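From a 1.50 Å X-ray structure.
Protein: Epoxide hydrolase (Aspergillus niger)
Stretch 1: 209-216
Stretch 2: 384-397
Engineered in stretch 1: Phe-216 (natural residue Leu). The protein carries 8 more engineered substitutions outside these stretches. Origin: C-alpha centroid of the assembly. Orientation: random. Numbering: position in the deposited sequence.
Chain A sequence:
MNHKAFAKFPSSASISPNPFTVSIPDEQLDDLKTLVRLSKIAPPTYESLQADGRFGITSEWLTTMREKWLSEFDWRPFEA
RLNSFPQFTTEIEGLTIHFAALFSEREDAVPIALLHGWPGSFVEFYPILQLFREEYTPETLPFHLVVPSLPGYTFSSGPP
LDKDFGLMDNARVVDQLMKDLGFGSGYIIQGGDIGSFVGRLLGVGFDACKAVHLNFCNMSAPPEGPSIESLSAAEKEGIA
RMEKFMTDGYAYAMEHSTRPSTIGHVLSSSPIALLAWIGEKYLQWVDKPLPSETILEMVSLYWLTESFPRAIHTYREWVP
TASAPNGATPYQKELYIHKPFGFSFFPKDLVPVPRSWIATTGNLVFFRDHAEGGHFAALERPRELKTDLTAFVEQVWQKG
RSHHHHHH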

ATOM      1  N   CYS A 209      30.939 -17.380  -7.782  1.00 15.67           N
ATOM      2  CA  CYS A 209      29.901 -17.277  -8.804  1.00 15.53           C
ATOM      3  C   CYS A 209      30.560 -17.096 -10.164  1.00 15.49           C
ATOM      4  O   CYS A 209      31.236 -16.096 -10.396  1.00 15.73           O
ATOM      5  N   LYS A 210      30.358 -18.060 -11.062  1.00 15.36           N
ATOM      6  CA  LYS A 210      31.071 -18.073 -12.346  1.00 15.59           C
ATOM      7  C   LYS A 210      30.242 -17.582 -13.535  1.00 15.23           C
ATOM      8  O   LYS A 210      30.797 -17.154 -14.550  1.00 15.67           O
ATOM      9  N   ALA A 211      28.919 -17.652 -13.403  1.00 14.87           N
ATOM     10  CA  ALA A 211      28.001 -17.238 -14.461  1.00 14.05           C
ATOM     11  C   ALA A 211      26.623 -16.947 -13.879  1.00 13.41           C
ATOM     12  O   ALA A 211      26.262 -17.484 -12.828  1.00 13.57           O
ATOM     13  N   VAL A 212      25.874 -16.090 -14.568  1.00 12.91           N
ATOM     14  CA  VAL A 212      24.541 -15.686 -14.115  1.00 12.55           C
ATOM     15  C   VAL A 212      23.531 -15.754 -15.260  1.00 12.16           C
ATOM     16  O   VAL A 212      23.746 -15.174 -16.322  1.00 12.24           O
ATOM     17  N   HIS A 213      22.429 -16.468 -15.027  1.00 11.82           N
ATOM     18  CA  HIS A 213      21.289 -16.454 -15.936  1.00 11.70           C
ATOM     19  C   HIS A 213      20.102 -15.808 -15.229  1.00 11.24           C
ATOM     20  O   HIS A 213      19.756 -16.194 -14.107  1.00 11.25           O
ATOM     21  N   LEU A 214      19.487 -14.831 -15.894  1.00 11.07           N
ATOM     22  CA  LEU A 214      18.328 -14.118 -15.349  1.00 10.84           C
ATOM     23  C   LEU A 214      17.117 -14.207 -16.266  1.00 10.86           C
ATOM     24  O   LEU A 214      17.256 -14.297 -17.484  1.00 10.85           O
ATOM     25  N   ASN A 215      15.923 -14.177 -15.676  1.00 10.49           N
ATOM     26  CA  ASN A 215      14.697 -13.992 -16.458  1.00 10.54           C
ATOM     27  C   ASN A 215      13.964 -12.701 -16.082  1.00 10.75           C
ATOM     28  O   ASN A 215      12.775 -12.540 -16.373  1.00 10.71           O
ATOM     29  N   PHE A 216      14.694 -11.784 -15.451  1.00 10.91           N
ATOM     30  CA  PHE A 216      14.142 -10.517 -14.996  1.00 11.48           C
ATOM     31  C   PHE A 216      15.275  -9.519 -14.834  1.00 12.13           C
ATOM     32  O   PHE A 216      16.323  -9.862 -14.288  1.00 11.77           O
ATOM     33  N   GLU A 384      10.303 -24.170 -20.698  1.00 12.02           N
ATOM     34  CA  GLU A 384      11.068 -23.155 -21.411  1.00 12.16           C
ATOM     35  C   GLU A 384      12.234 -22.637 -20.571  1.00 12.13           C
ATOM     36  O   GLU A 384      13.361 -22.531 -21.059  1.00 12.02           O
ATOM     37  N   LEU A 385      11.967 -22.327 -19.305  1.00 11.92           N
ATOM     38  CA  LEU A 385      13.014 -21.814 -18.431  1.00 11.86           C
ATOM     39  C   LEU A 385      14.098 -22.867 -18.180  1.00 11.86           C
ATOM     40  O   LEU A 385      15.291 -22.559 -18.230  1.00 11.98           O
ATOM     41  N   LYS A 386      13.673 -24.105 -17.928  1.00 11.65           N
ATOM     42  CA  LYS A 386      14.599 -25.227 -17.759  1.00 11.99           C
ATOM     43  C   LYS A 386      15.475 -25.427 -18.994  1.00 12.28           C
ATOM     44  O   LYS A 386      16.688 -25.594 -18.879  1.00 12.03           O
ATOM     45  N   THR A 387      14.850 -25.419 -20.168  1.00 12.62           N
ATOM     46  CA  THR A 387      15.568 -25.610 -21.426  1.00 12.93           C
ATOM     47  C   THR A 387      16.590 -24.501 -21.657  1.00 12.78           C
ATOM     48  O   THR A 387      17.726 -24.774 -22.052  1.00 12.84           O
ATOM     49  N   ASP A 388      16.191 -23.257 -21.392  1.00 12.45           N
ATOM     50  CA  ASP A 388      17.100 -22.115 -21.515  1.00 12.48           C
ATOM     51  C   ASP A 388      18.279 -22.226 -20.561  1.00 12.64           C
ATOM     52  O   ASP A 388      19.426 -22.023 -20.964  1.00 12.65           O
ATOM     53  N   LEU A 389      17.998 -22.553 -19.301  1.00 12.41           N
ATOM     54  CA  LEU A 389      19.057 -22.692 -18.297  1.00 12.48           C
ATOM     55  C   LEU A 389      20.053 -23.766 -18.706  1.00 12.84           C
ATOM     56  O   LEU A 389      21.262 -23.543 -18.649  1.00 12.67           O
ATOM     57  N   THR A 390      19.534 -24.921 -19.121  1.00 13.19           N
ATOM     58  CA  THR A 390      20.371 -26.044 -19.548  1.00 13.56           C
ATOM     59  C   THR A 390      21.267 -25.643 -20.718  1.00 13.78           C
ATOM     60  O   THR A 390      22.472 -25.907 -20.698  1.00 13.69           O
ATOM     61  N   ALA A 391      20.682 -24.991 -21.721  1.00 14.06           N
ATOM     62  CA  ALA A 391      21.440 -24.508 -22.879  1.00 14.52           C
ATOM     63  C   ALA A 391      22.512 -23.498 -22.473  1.00 15.03           C
ATOM     64  O   ALA A 391      23.631 -23.523 -22.999  1.00 15.03           O
ATOM     65  N   PHE A 392      22.175 -22.622 -21.527  1.00 15.00           N
ATOM     66  CA  PHE A 392      23.111 -21.611 -21.034  1.00 15.42           C
ATOM     67  C   PHE A 392      24.322 -22.255 -20.358  1.00 15.94           C
ATOM     68  O   PHE A 392      25.463 -21.877 -20.637  1.00 16.11           O
ATOM     69  N   VAL A 393      24.072 -23.228 -19.482  1.00 16.74           N
ATOM     70  CA  VAL A 393      25.139 -23.933 -18.769  1.00 17.72           C
ATOM     71  C   VAL A 393      26.041 -24.675 -19.758  1.00 18.45           C
ATOM     72  O   VAL A 393      27.266 -24.597 -19.665  1.00 18.59           O
ATOM     73  N   GLU A 394      25.425 -25.374 -20.710  1.00 19.31           N
ATOM     74  CA  GLU A 394      26.167 -26.099 -21.745  1.00 20.47           C
ATOM     75  C   GLU A 394      27.090 -25.176 -22.538  1.00 20.41           C
ATOM     76  O   GLU A 394      28.210 -25.560 -22.886  1.00 20.83           O
ATOM     77  N   GLN A 395      26.623 -23.959 -22.806  1.00 20.48           N
ATOM     78  CA  GLN A 395      27.394 -22.974 -23.559  1.00 20.56           C
ATOM     79  C   GLN A 395      28.588 -22.420 -22.780  1.00 20.81           C
ATOM     80  O   GLN A 395      29.680 -22.283 -23.340  1.00 20.72           O
ATOM     81  N   VAL A 396      28.388 -22.115 -21.497  1.00 20.83           N
ATOM     82  CA  VAL A 396      29.357 -21.299 -20.751  1.00 21.09           C
ATOM     83  C   VAL A 396      30.241 -22.023 -19.721  1.00 21.55           C
ATOM     84  O   VAL A 396      31.268 -21.482 -19.310  1.00 21.75           O
ATOM     85  N   TRP A 397      29.855 -23.229 -19.306  1.00 22.06           N
ATOM     86  CA  TRP A 397      30.552 -23.911 -18.206  1.00 22.50           C
ATOM     87  C   TRP A 397      31.636 -24.885 -18.667  1.00 22.90           C
ATOM     88  O   TRP A 397      31.466 -25.618 -19.636  1.00 23.29           O
TER

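No hydrogen bond crosses between strand 209-214 and helix 384-396, although a histidine is the strand residue most covered by the helix. The pair illustrates a general principle of α/β packing: a helix laid nearly antiparallel on a strand, here at 156° with axes 9.7 Å apart, packs against the side chains that the strand turns toward it. Ala-211 and His-213, and Asn-215 just beyond the strand, point at the helix, and Cys-209, Val-212 and Leu-214 point away; Lys-210 breaks the alternation by pointing inward next to Ala-211.

Phe-392 is the helix's main counterpart. Its t rotamer (chi1 174°) carries the ring to the strand, where His-213 CB lies over one face, 4.1 Å from the ring centroid, in a CH-pi contact. It is the methylene that sits over the ring face; the imidazole and phenyl rings themselves form an oblique pair, planes at 54° and centroids 5.6 Å apart. At the phenyl tip, Phe-392 CZ lies 3.9 Å from Ala-211 CB and 3.4 Å from Val-212 O; thus Val-212 meets the helix through its backbone even as its side chain turns away. Ala-211 also touches Val-396 (m), whose CG2 lies 3.9 Å from Ala-211 CB.

His-213 is itself t, with chi2 at -83°. Leu-385 (t, p) sends CD1 to the imidazole edge, 3.9 Å from His-213 CE1, and the same methyl lies 4.1 Å from Asn-215 CB, spanning two inward-facing residues. Asp-388 (m) adds its methylene, CB standing 4.1 Å from His-213 NE2. Both imidazole nitrogens, Asn-215 ND2 and Asp-388 OD2 find hydrogen-bond partners elsewhere in the structure. Most of the closest contacts across the interface are between carbon atoms.

At the exposed margin, Lys-210 (m, m, t, t) starts tothe helix, placing CB 3.9 Å from Trp-397 CZ3, and then leads its amine away. The aliphatic base packs, while NZ is hydrogen-bonded to a residue just outside the two stretches.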

ATOM      1  CB  CYS A 209      28.961 -16.108  -8.506  1.00 15.39           C
ATOM      2  SG  CYS A 209      27.657 -15.908  -9.739  1.00 15.26           S
ATOM      3  CB  LYS A 210      31.631 -19.471 -12.641  1.00 15.82           C
ATOM      4  CG  LYS A 210      32.520 -20.055 -11.547  1.00 17.09           C
ATOM      5  CD  LYS A 210      33.812 -19.266 -11.363  1.00 18.77           C
ATOM      6  CE  LYS A 210      34.638 -19.842 -10.227  1.00 20.27           C
ATOM      7  NZ  LYS A 210      35.893 -19.071  -9.998  1.00 21.98           N
ATOM      8  CB  ALA A 211      27.904 -18.317 -15.548  1.00 14.21           C
ATOM      9  CB  VAL A 212      24.546 -14.248 -13.515  1.00 12.78           C
ATOM     10  CG1 VAL A 212      23.165 -13.869 -12.995  1.00 13.61           C
ATOM     11  CG2 VAL A 212      25.554 -14.136 -12.385  1.00 13.02           C
ATOM     12  CB  HIS A 213      20.916 -17.864 -16.398  1.00 11.70           C
ATOM     13  CG  HIS A 213      19.685 -17.905 -17.248  1.00 12.07           C
ATOM     14  ND1 HIS A 213      18.412 -17.926 -16.715  1.00 13.14           N
ATOM     15  CD2 HIS A 213      19.530 -17.920 -18.592  1.00 12.20           C
ATOM     16  CE1 HIS A 213      17.528 -17.952 -17.695  1.00 12.91           C
ATOM     17  NE2 HIS A 213      18.180 -17.949 -18.846  1.00 12.94           N
ATOM     18  CB  LEU A 214      18.662 -12.640 -15.125  1.00 11.11           C
ATOM     19  CG  LEU A 214      19.890 -12.261 -14.293  1.00 11.10           C
ATOM     20  CD1 LEU A 214      19.999 -10.742 -14.213  1.00 12.79           C
ATOM     21  CD2 LEU A 214      19.839 -12.877 -12.903  1.00 12.23           C
ATOM     22  CB  ASN A 215      13.768 -15.211 -16.374  1.00 10.46           C
ATOM     23  CG  ASN A 215      13.282 -15.485 -14.964  1.00 10.79           C
ATOM     24  OD1 ASN A 215      12.178 -15.091 -14.587  1.00 13.04           O
ATOM     25  ND2 ASN A 215      14.103 -16.162 -14.181  1.00 10.41           N
ATOM     26  CB  PHE A 216      13.439 -10.729 -13.649  1.00 11.51           C
ATOM     27  CG  PHE A 216      12.693  -9.523 -13.144  1.00 11.49           C
ATOM     28  CD1 PHE A 216      11.348  -9.341 -13.460  1.00 11.45           C
ATOM     29  CD2 PHE A 216      13.324  -8.587 -12.328  1.00 11.09           C
ATOM     30  CE1 PHE A 216      10.649  -8.229 -12.983  1.00 11.67           C
ATOM     31  CE2 PHE A 216      12.632  -7.472 -11.856  1.00 11.42           C
ATOM     32  CZ  PHE A 216      11.292  -7.299 -12.178  1.00 11.54           C
ATOM     33  CB  GLU A 384      10.160 -21.994 -21.836  1.00 12.60           C
ATOM     34  CG  GLU A 384       9.236 -22.308 -23.011  1.00 14.59           C
ATOM     35  CD  GLU A 384       7.998 -23.115 -22.631  1.00 17.56           C
ATOM     36  OE1 GLU A 384       7.707 -23.298 -21.423  1.00 17.67           O
ATOM     37  OE2 GLU A 384       7.304 -23.575 -23.560  1.00 20.21           O
ATOM     38  CB  LEU A 385      12.423 -21.290 -17.114  1.00 11.54           C
ATOM     39  CG  LEU A 385      13.391 -20.497 -16.218  1.00 11.69           C
ATOM     40  CD1 LEU A 385      13.922 -19.241 -16.926  1.00 12.33           C
ATOM     41  CD2 LEU A 385      12.745 -20.133 -14.888  1.00 12.09           C
ATOM     42  CB  LYS A 386      13.835 -26.515 -17.446  1.00 12.16           C
ATOM     43  CG  LYS A 386      14.702 -27.764 -17.420  1.00 12.70           C
ATOM     44  CD  LYS A 386      13.919 -28.960 -16.942  1.00 13.25           C
ATOM     45  CE  LYS A 386      14.649 -30.256 -17.258  1.00 14.09           C
ATOM     46  NZ  LYS A 386      14.726 -30.488 -18.729  1.00 14.94           N
ATOM     47  CB  THR A 387      14.582 -25.725 -22.610  1.00 12.90           C
ATOM     48  OG1 THR A 387      13.802 -26.917 -22.450  1.00 14.12           O
ATOM     49  CG2 THR A 387      15.312 -25.783 -23.952  1.00 14.44           C
ATOM     50  CB  ASP A 388      16.366 -20.800 -21.252  1.00 12.41           C
ATOM     51  CG  ASP A 388      15.421 -20.417 -22.372  1.00 13.52           C
ATOM     52  OD1 ASP A 388      15.278 -21.189 -23.350  1.00 14.20           O
ATOM     53  OD2 ASP A 388      14.810 -19.333 -22.261  1.00 15.16           O
ATOM     54  CB  LEU A 389      18.487 -22.998 -16.906  1.00 12.40           C
ATOM     55  CG  LEU A 389      19.503 -23.270 -15.782  1.00 12.25           C
ATOM     56  CD1 LEU A 389      20.392 -22.049 -15.503  1.00 12.77           C
ATOM     57  CD2 LEU A 389      18.801 -23.737 -14.510  1.00 12.34           C
ATOM     58  CB  THR A 390      19.515 -27.265 -19.925  1.00 13.67           C
ATOM     59  OG1 THR A 390      18.735 -27.666 -18.794  1.00 14.23           O
ATOM     60  CG2 THR A 390      20.401 -28.427 -20.349  1.00 13.61           C
ATOM     61  CB  ALA A 391      20.505 -23.916 -23.920  1.00 14.48           C
ATOM     62  CB  PHE A 392      22.397 -20.646 -20.077  1.00 14.99           C
ATOM     63  CG  PHE A 392      23.313 -19.651 -19.410  1.00 14.52           C
ATOM     64  CD1 PHE A 392      23.862 -18.592 -20.129  1.00 14.49           C
ATOM     65  CD2 PHE A 392      23.617 -19.770 -18.056  1.00 14.04           C
ATOM     66  CE1 PHE A 392      24.707 -17.671 -19.509  1.00 14.41           C
ATOM     67  CE2 PHE A 392      24.460 -18.858 -17.430  1.00 14.57           C
ATOM     68  CZ  PHE A 392      25.004 -17.806 -18.157  1.00 14.32           C
ATOM     69  CB  VAL A 393      24.585 -24.916 -17.703  1.00 17.62           C
ATOM     70  CG1 VAL A 393      25.721 -25.667 -17.022  1.00 17.59           C
ATOM     71  CG2 VAL A 393      23.744 -24.175 -16.662  1.00 17.80           C
ATOM     72  CB  GLU A 394      25.208 -26.837 -22.685  1.00 20.32           C
ATOM     73  CG  GLU A 394      24.568 -28.072 -22.064  1.00 21.76           C
ATOM     74  CD  GLU A 394      23.500 -28.704 -22.944  1.00 21.98           C
ATOM     75  OE1 GLU A 394      23.177 -28.139 -24.013  1.00 24.68           O
ATOM     76  OE2 GLU A 394      22.974 -29.771 -22.560  1.00 24.59           O
ATOM     77  CB  GLN A 395      26.490 -21.825 -24.028  1.00 20.59           C
ATOM     78  CG  GLN A 395      27.204 -20.778 -24.881  1.00 20.47           C
ATOM     79  CD  GLN A 395      26.329 -19.596 -25.250  1.00 20.56           C
ATOM     80  OE1 GLN A 395      26.742 -18.444 -25.117  1.00 21.91           O
ATOM     81  NE2 GLN A 395      25.119 -19.873 -25.725  1.00 19.85           N
ATOM     82  CB  VAL A 396      28.688 -20.050 -20.082  1.00 20.99           C
ATOM     83  CG1 VAL A 396      27.829 -19.280 -21.084  1.00 20.68           C
ATOM     84  CG2 VAL A 396      27.865 -20.444 -18.853  1.00 20.28           C
ATOM     85  CB  TRP A 397      29.555 -24.632 -17.297  1.00 22.48           C
ATOM     86  CG  TRP A 397      30.176 -25.306 -16.105  1.00 22.46           C
ATOM     87  CD1 TRP A 397      30.619 -26.597 -16.030  1.00 22.29           C
ATOM     88  CD2 TRP A 397      30.418 -24.725 -14.818  1.00 22.22           C
ATOM     89  NE1 TRP A 397      31.117 -26.857 -14.779  1.00 22.36           N
ATOM     90  CE2 TRP A 397      31.005 -25.727 -14.012  1.00 22.15           C
ATOM     91  CE3 TRP A 397      30.193 -23.457 -14.264  1.00 22.26           C
ATOM     92  CZ2 TRP A 397      31.372 -25.501 -12.680  1.00 22.49           C
ATOM     93  CZ3 TRP A 397      30.557 -23.232 -12.937  1.00 22.15           C
ATOM     94  CH2 TRP A 397      31.140 -24.251 -12.163  1.00 22.39           C
TER